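PDB 5V8K: p800 reaction center core protein from Heliobacterium modesticaldum, which forms the core of a symmetric, homodimeric photosynthetic reaction centre, binding bacteriochlorophyll g pigments and contributing to a [4Fe-4S] cluster site. Local coordinates for residues 331-336 / 465-470; 341-346 / 472-477. One frame throughout, in Å; residues are numbered along the deposited sequence.

Interaction 1: 331-336 / 465-470; sequences VSYGIA and GSFVAV. With GBF (Bacteriochlorophyll g), chain D.
Phe467 and Ala336 meet where the transmembrane helix 311-344 receives the loop between helices 449-459 and 475-488, a helix-loop packing of the photosystem I-type fold that also lines a pigment pocket. The methyl of Ala336 touches the outer end of the phenyl ring, CB lying 3.8 Å from Phe467 CE1. One turn back along the helix, Tyr333 comes up obliquely to the same end, its CD2 standing 4.1 Å from Phe467 CZ. A bacteriochlorophyll g adds two methyls to this first shell. Its CMB sits over the centre of the tyrosine ring, 3.7 Å above the plane, while its CMA lies in plane at the ring edge and also over a face of Phe467; the carbonyl oxygen of Ala336 is above the opposite face, offset toward the rim. CG of Phe467 stands beside the backbone N, anti to the carbonyl carbon (chi1 -57°), and the CE1-CZ end of the ring is what reaches Ala336 and Tyr333. Behind this shell the loop is tied to the following helical turn: Phe467 N is hydrogen-bonded to Thr340 OG1 and Gly465 O to Asn339 ND2. Tyr333 also touches Gln450 and Pro454 of helix 449-459, and an 8(1)-OH-chlorophyll aF. At the pigment's ester arm, O2A rests 3.4 Å from Phe467 CE2, and a water is bound to the magnesium, at a long 2.6 Å from MG.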
loop_
_atom_site.group_PDB
_atom_site.type_symbol
_atom_site.label_atom_id
_atom_site.label_comp_id
_atom_site.label_asym_id
_atom_site.label_seq_id
_atom_site.Cartn_x
_atom_site.Cartn_y
_atom_site.Cartn_z
ATOM N N VAL A 331 -0.582 0.348 24.368
ATOM C CA VAL A 331 -1.822 0.576 25.099
ATOM C C VAL A 331 -2.957 0.971 24.142
ATOM O O VAL A 331 -4.049 0.386 24.182
ATOM C CB VAL A 331 -1.592 1.648 26.183
ATOM C CG1 VAL A 331 -2.876 2.132 26.740
ATOM C CG2 VAL A 331 -0.734 1.087 27.341
ATOM N N SER A 332 -2.701 1.955 23.254
ATOM C CA SER A 332 -3.741 2.499 22.378
ATOM C C SER A 332 -4.153 1.478 21.315
ATOM O O SER A 332 -5.326 1.120 21.225
ATOM C CB SER A 332 -3.270 3.816 21.728
ATOM O OG SER A 332 -2.146 3.646 20.876
ATOM N N TYR A 333 -3.195 0.941 20.551
ATOM C CA TYR A 333 -3.539 0.018 19.482
ATOM C C TYR A 333 -3.963 -1.339 20.034
ATOM O O TYR A 333 -4.788 -2.029 19.430
ATOM C CB TYR A 333 -2.373 -0.096 18.493
ATOM C CG TYR A 333 -2.208 1.155 17.617
ATOM C CD1 TYR A 333 -1.642 2.316 18.125
ATOM C CD2 TYR A 333 -2.648 1.177 16.308
ATOM C CE1 TYR A 333 -1.527 3.474 17.346
ATOM C CE2 TYR A 333 -2.528 2.342 15.510
ATOM C CZ TYR A 333 -1.964 3.466 16.050
ATOM O OH TYR A 333 -1.842 4.602 15.314
ATOM N N GLY A 334 -3.426 -1.756 21.176
ATOM C CA GLY A 334 -3.890 -2.993 21.754
ATOM C C GLY A 334 -5.322 -2.902 22.257
ATOM O O GLY A 334 -6.148 -3.789 22.003
ATOM N N ILE A 335 -5.637 -1.835 22.990
ATOM C CA ILE A 335 -7.018 -1.637 23.419
ATOM C C ILE A 335 -7.948 -1.550 22.218
ATOM O O ILE A 335 -9.029 -2.163 22.201
ATOM C CB ILE A 335 -7.150 -0.389 24.304
ATOM C CG1 ILE A 335 -6.603 -0.667 25.703
ATOM C CG2 ILE A 335 -8.630 0.017 24.450
ATOM C CD1 ILE A 335 -6.482 0.590 26.525
ATOM N N ALA A 336 -7.569 -0.743 21.208
ATOM C CA ALA A 336 -8.488 -0.502 20.103
ATOM C C ALA A 336 -8.656 -1.756 19.272
ATOM O O ALA A 336 -9.706 -1.937 18.651
ATOM C CB ALA A 336 -8.007 0.659 19.222
ATOM N N GLY A 465 -12.299 4.676 19.958
ATOM C CA GLY A 465 -12.238 3.509 20.811
ATOM C C GLY A 465 -12.087 2.191 20.085
ATOM O O GLY A 465 -11.792 1.179 20.730
ATOM N N SER A 466 -12.196 2.206 18.760
ATOM C CA SER A 466 -12.352 1.012 17.948
ATOM C C SER A 466 -12.001 1.406 16.521
ATOM O O SER A 466 -12.122 2.572 16.154
ATOM C CB SER A 466 -13.789 0.457 18.063
ATOM O OG SER A 466 -13.991 -0.647 17.192
ATOM N N PHE A 467 -11.575 0.426 15.708
ATOM C CA PHE A 467 -11.316 0.711 14.308
ATOM C C PHE A 467 -12.598 0.640 13.466
ATOM O O PHE A 467 -12.614 1.152 12.334
ATOM C CB PHE A 467 -10.252 -0.253 13.709
ATOM C CG PHE A 467 -8.931 -0.252 14.416
ATOM C CD1 PHE A 467 -8.382 0.920 14.890
ATOM C CD2 PHE A 467 -8.248 -1.447 14.623
ATOM C CE1 PHE A 467 -7.171 0.918 15.537
ATOM C CE2 PHE A 467 -7.034 -1.462 15.266
ATOM C CZ PHE A 467 -6.492 -0.271 15.734
ATOM N N VAL A 468 -13.659 0.013 13.969
ATOM C CA VAL A 468 -14.940 -0.072 13.272
ATOM C C VAL A 468 -16.017 0.625 14.080
ATOM O O VAL A 468 -15.745 1.129 15.177
ATOM C CB VAL A 468 -15.336 -1.529 12.985
ATOM C CG1 VAL A 468 -14.310 -2.165 12.082
ATOM C CG2 VAL A 468 -15.439 -2.308 14.247
ATOM N N ALA A 469 -17.238 0.672 13.538
ATOM C CA ALA A 469 -18.370 1.266 14.238
ATOM C C ALA A 469 -18.744 0.464 15.471
ATOM O O ALA A 469 -18.679 -0.766 15.479
ATOM C CB ALA A 469 -19.607 1.377 13.329
ATOM N N VAL A 470 -19.132 1.199 16.520
ATOM C CA VAL A 470 -19.590 0.621 17.771
ATOM C C VAL A 470 -20.799 -0.267 17.525
ATOM O O VAL A 470 -21.789 0.161 16.920
ATOM C CB VAL A 470 -19.949 1.740 18.755
ATOM C CG1 VAL A 470 -20.478 1.163 20.033
ATOM C CG2 VAL A 470 -18.755 2.627 19.049
HETATM MG MG GBF D . 0.011 1.448 9.695
HETATM C CHA GBF D . -2.601 -0.315 8.149
HETATM C CHB GBF D . -1.043 0.276 12.602
HETATM C CHC GBF D . 3.110 2.391 10.900
HETATM C CHD GBF D . 1.227 2.227 6.452
HETATM N NA GBF D . -1.550 0.339 10.291
HETATM C C1A GBF D . -2.635 -0.164 9.631
HETATM C C2A GBF D . -3.783 -0.789 10.406
HETATM C C3A GBF D . -3.230 -0.611 11.824
HETATM C C4A GBF D . -1.868 0.076 11.555
HETATM C CMA GBF D . -4.181 0.265 12.613
HETATM C CAA GBF D . -4.200 -2.250 10.178
HETATM C CBA GBF D . -5.527 -2.525 10.884
HETATM C CGA GBF D . -5.270 -3.370 12.130
HETATM O O1A GBF D . -4.158 -3.785 12.468
HETATM O O2A GBF D . -6.431 -3.787 12.861
HETATM N NB GBF D . 0.923 1.272 11.492
HETATM C C1B GBF D . 0.315 0.884 12.627
HETATM C C2B GBF D . 1.194 1.076 13.713
HETATM C C3B GBF D . 2.343 1.659 13.188
HETATM C C4B GBF D . 2.116 1.792 11.806
HETATM C CMB GBF D . 0.879 0.753 15.135
HETATM C CAB GBF D . 3.548 2.146 13.878
HETATM C CBB GBF D . 3.701 2.341 15.138
HETATM N NC GBF D . 1.809 2.024 8.848
HETATM C C1C GBF D . 2.873 2.526 9.464
HETATM C C2C GBF D . 4.014 3.279 8.826
HETATM C C3C GBF D . 3.297 3.170 7.539
HETATM C C4C GBF D . 2.088 2.490 7.591
HETATM C CMC GBF D . 4.229 4.658 9.400
HETATM C CAC GBF D . 3.795 3.740 6.273
HETATM C CBC GBF D . 5.136 4.478 6.066
HETATM N ND GBF D . -0.492 1.182 7.798
HETATM C C1D GBF D . 0.013 1.420 6.608
HETATM C C2D GBF D . -0.595 0.781 5.297
HETATM C C3D GBF D . -1.588 0.187 6.081
HETATM C C4D GBF D . -1.569 0.390 7.483
HETATM C CMD GBF D . -0.194 0.892 3.866
HETATM C CAD GBF D . -2.839 -0.540 5.832
HETATM O OBD GBF D . -3.233 -1.217 4.808
HETATM C CBD GBF D . -3.502 -0.898 7.135
HETATM C CGD GBF D . -4.923 -0.377 7.124
HETATM O O1D GBF D . -5.319 0.646 7.680
HETATM O O2D GBF D . -5.889 -1.107 6.335
HETATM C CED GBF D . -7.179 -0.552 6.137
HETATM C C1 GBF D . -6.299 -4.632 13.994
HETATM C C2 GBF D . -6.117 -6.049 13.560
HETATM C C3 GBF D . -7.131 -6.924 13.627
HETATM C C4 GBF D . -8.488 -6.459 14.075
HETATM C C5 GBF D . -6.917 -8.347 13.198
HETATM C C6 GBF D . -6.977 -9.345 14.366
HETATM C C7 GBF D . -5.753 -9.181 15.252
HETATM C C8 GBF D . -4.976 -10.191 15.670
HETATM C C9 GBF D . -5.205 -11.595 15.250
HETATM C C10 GBF D . -3.771 -9.902 16.520
HETATM C C11 GBF D . -2.756 -9.279 15.579
HETATM C C12 GBF D . -2.266 -10.367 14.674
HETATM C C13 GBF D . -2.084 -10.199 13.364
HETATM C C14 GBF D . -1.573 -11.364 12.607
HETATM C C15 GBF D . -2.388 -8.942 12.648
HETATM O O HOH W 1 -0.999 3.794 10.073
#

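Interaction 2: 341-346 / 472-477; sequences IADIHA and APYNDI
Tyr474 pushes its ring into a hollow formed by Ala342 and Asp343 at the end of helix 311-344 and Ala346 in the turn beyond, a helix-end packing of the photosystem I-type fold against a 3-10 turn and the N-cap residue, Tyr474, of helix 475-488. The floor near the phenol tip is the Ala342 methyl, with CB 3.6 Å from Tyr474 OH. On one flank, Asp343 OD1 lies near the ring plane at its edge, 3.3 Å from Tyr474 CD2, the carboxylate and ring planes turned 69° apart. That carboxylate is held by hydrogen bonds from OD1 to Ala471 N and from OD2 to Ser466 OG and Tyr358 OH. Pro473 CB lies over the centre of the Tyr474 ring, and the two residues together present a projection; Ala346 CB sits between Pro473 CG, at 4.0 Å, and Tyr474 CE2, at 4.4 Å. The phenol oxygen is also hydrogen-bonded to Met356 O. On the helix, His345 turns the other way, its NE2 hydrogen-bonded to His520 of the second subunit; its ND1 joins its own backbone N on Ile341 O. Water 2 bridges the two segments, donating to Ala342 O, at 3.0 Å, and to Tyr474 OH, at 2.8 Å.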
loop_
_atom_site.group_PDB
_atom_site.type_symbol
_atom_site.label_atom_id
_atom_site.label_comp_id
_atom_site.label_asym_id
_atom_site.label_seq_id
_atom_site.Cartn_x
_atom_site.Cartn_y
_atom_site.Cartn_z
ATOM N N ILE A 341 -12.240 -6.201 17.669
ATOM C CA ILE A 341 -12.633 -7.607 17.600
ATOM C C ILE A 341 -13.992 -7.800 18.255
ATOM O O ILE A 341 -14.831 -8.542 17.751
ATOM C CB ILE A 341 -11.550 -8.493 18.243
ATOM C CG1 ILE A 341 -10.347 -8.555 17.309
ATOM C CG2 ILE A 341 -12.038 -9.912 18.528
ATOM C CD1 ILE A 341 -9.162 -9.225 17.982
ATOM N N ALA A 342 -14.217 -7.126 19.387
ATOM C CA ALA A 342 -15.500 -7.140 20.079
ATOM C C ALA A 342 -16.635 -6.546 19.218
ATOM O O ALA A 342 -17.702 -7.148 19.097
ATOM C CB ALA A 342 -15.356 -6.379 21.412
ATOM N N ASP A 343 -16.425 -5.354 18.633
ATOM C CA ASP A 343 -17.421 -4.739 17.751
ATOM C C ASP A 343 -17.708 -5.612 16.529
ATOM O O ASP A 343 -18.850 -5.708 16.082
ATOM C CB ASP A 343 -16.942 -3.348 17.305
ATOM C CG ASP A 343 -17.190 -2.261 18.331
ATOM O OD1 ASP A 343 -18.229 -2.326 19.031
ATOM O OD2 ASP A 343 -16.325 -1.343 18.453
ATOM N N ILE A 344 -16.676 -6.206 15.937
ATOM C CA ILE A 344 -16.845 -6.997 14.728
ATOM C C ILE A 344 -17.756 -8.185 14.994
ATOM O O ILE A 344 -18.677 -8.458 14.217
ATOM C CB ILE A 344 -15.482 -7.452 14.187
ATOM C CG1 ILE A 344 -14.750 -6.292 13.464
ATOM C CG2 ILE A 344 -15.622 -8.629 13.198
ATOM C CD1 ILE A 344 -13.274 -6.632 13.140
ATOM N N HIS A 345 -17.517 -8.904 16.114
ATOM C CA HIS A 345 -18.118 -10.201 16.372
ATOM C C HIS A 345 -19.312 -10.117 17.307
ATOM O O HIS A 345 -19.763 -11.151 17.809
ATOM C CB HIS A 345 -17.067 -11.179 16.935
ATOM C CG HIS A 345 -15.994 -11.531 15.957
ATOM N ND1 HIS A 345 -14.818 -10.822 15.861
ATOM C CD2 HIS A 345 -15.923 -12.497 15.015
ATOM C CE1 HIS A 345 -14.065 -11.336 14.902
ATOM N NE2 HIS A 345 -14.719 -12.344 14.362
ATOM N N ALA A 346 -19.851 -8.923 17.540
ATOM C CA ALA A 346 -20.832 -8.737 18.609
ATOM C C ALA A 346 -22.089 -9.573 18.405
ATOM O O ALA A 346 -22.739 -9.964 19.385
ATOM C CB ALA A 346 -21.186 -7.254 18.712
ATOM N N ALA A 472 -24.134 -2.712 18.699
ATOM C CA ALA A 472 -25.282 -2.434 19.558
ATOM C C ALA A 472 -25.069 -2.779 21.020
ATOM O O ALA A 472 -25.481 -1.979 21.875
ATOM C CB ALA A 472 -26.511 -3.174 19.034
ATOM N N PRO A 473 -24.459 -3.919 21.387
ATOM C CA PRO A 473 -24.241 -4.211 22.810
ATOM C C PRO A 473 -23.425 -3.156 23.549
ATOM O O PRO A 473 -23.453 -3.118 24.779
ATOM C CB PRO A 473 -23.492 -5.554 22.784
ATOM C CG PRO A 473 -23.810 -6.168 21.462
ATOM C CD PRO A 473 -24.062 -5.043 20.509
ATOM N N TYR A 474 -22.671 -2.309 22.831
ATOM C CA TYR A 474 -21.829 -1.302 23.475
ATOM C C TYR A 474 -22.366 0.121 23.292
ATOM O O TYR A 474 -21.645 1.094 23.545
ATOM C CB TYR A 474 -20.390 -1.428 22.953
ATOM C CG TYR A 474 -19.910 -2.860 22.941
ATOM C CD1 TYR A 474 -19.803 -3.590 24.126
ATOM C CD2 TYR A 474 -19.593 -3.499 21.758
ATOM C CE1 TYR A 474 -19.373 -4.901 24.126
ATOM C CE2 TYR A 474 -19.145 -4.817 21.749
ATOM C CZ TYR A 474 -19.037 -5.508 22.942
ATOM O OH TYR A 474 -18.617 -6.812 22.935
ATOM N N ASN A 475 -23.627 0.259 22.887
ATOM C CA ASN A 475 -24.179 1.567 22.549
ATOM C C ASN A 475 -24.197 2.510 23.739
ATOM O O ASN A 475 -24.005 3.715 23.577
ATOM C CB ASN A 475 -25.588 1.404 21.990
ATOM C CG ASN A 475 -26.153 2.707 21.464
ATOM O OD1 ASN A 475 -27.096 3.252 22.018
ATOM N ND2 ASN A 475 -25.525 3.242 20.436
ATOM N N ASP A 476 -24.394 1.986 24.937
ATOM C CA ASP A 476 -24.420 2.832 26.126
ATOM C C ASP A 476 -23.115 3.591 26.304
ATOM O O ASP A 476 -23.115 4.742 26.759
ATOM C CB ASP A 476 -24.731 1.975 27.373
ATOM C CG ASP A 476 -23.782 0.767 27.533
ATOM O OD1 ASP A 476 -23.326 0.170 26.521
ATOM O OD2 ASP A 476 -23.491 0.392 28.700
ATOM N N ILE A 477 -21.989 2.963 25.942
ATOM C CA ILE A 477 -20.688 3.597 26.113
ATOM C C ILE A 477 -20.538 4.740 25.121
ATOM O O ILE A 477 -20.033 5.823 25.453
ATOM C CB ILE A 477 -19.573 2.551 25.948
ATOM C CG1 ILE A 477 -19.607 1.563 27.116
ATOM C CG2 ILE A 477 -18.205 3.209 25.865
ATOM C CD1 ILE A 477 -18.808 0.274 26.851
HETATM O O HOH W 2 -18.534 -9.022 21.265
#

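Overall arrangement
Interactions 1 and 2 illustrate how one helix can meet a connection at two levels, first the loop 465-470 and then the 3-10 turn and helix start of 472-477: both use helix 311-344, their segments alternate along the chain, and their centres lie about 11 Å apart. Asp343 of interaction 2 links them, with its OD2 2.7 Å from Ser466 OG of interaction 1 in a probable hydrogen bond. Val468 CG2 also packs against Asp343 CB at 3.6 Å. Pigments reach both: Phe467's side chain is about 4 Å from a bacteriochlorophyll g' and Asp343's about 10 Å from one, while Ile341 touches a bacteriochlorophyll g and Ala342's side chain is about 7 Å from one.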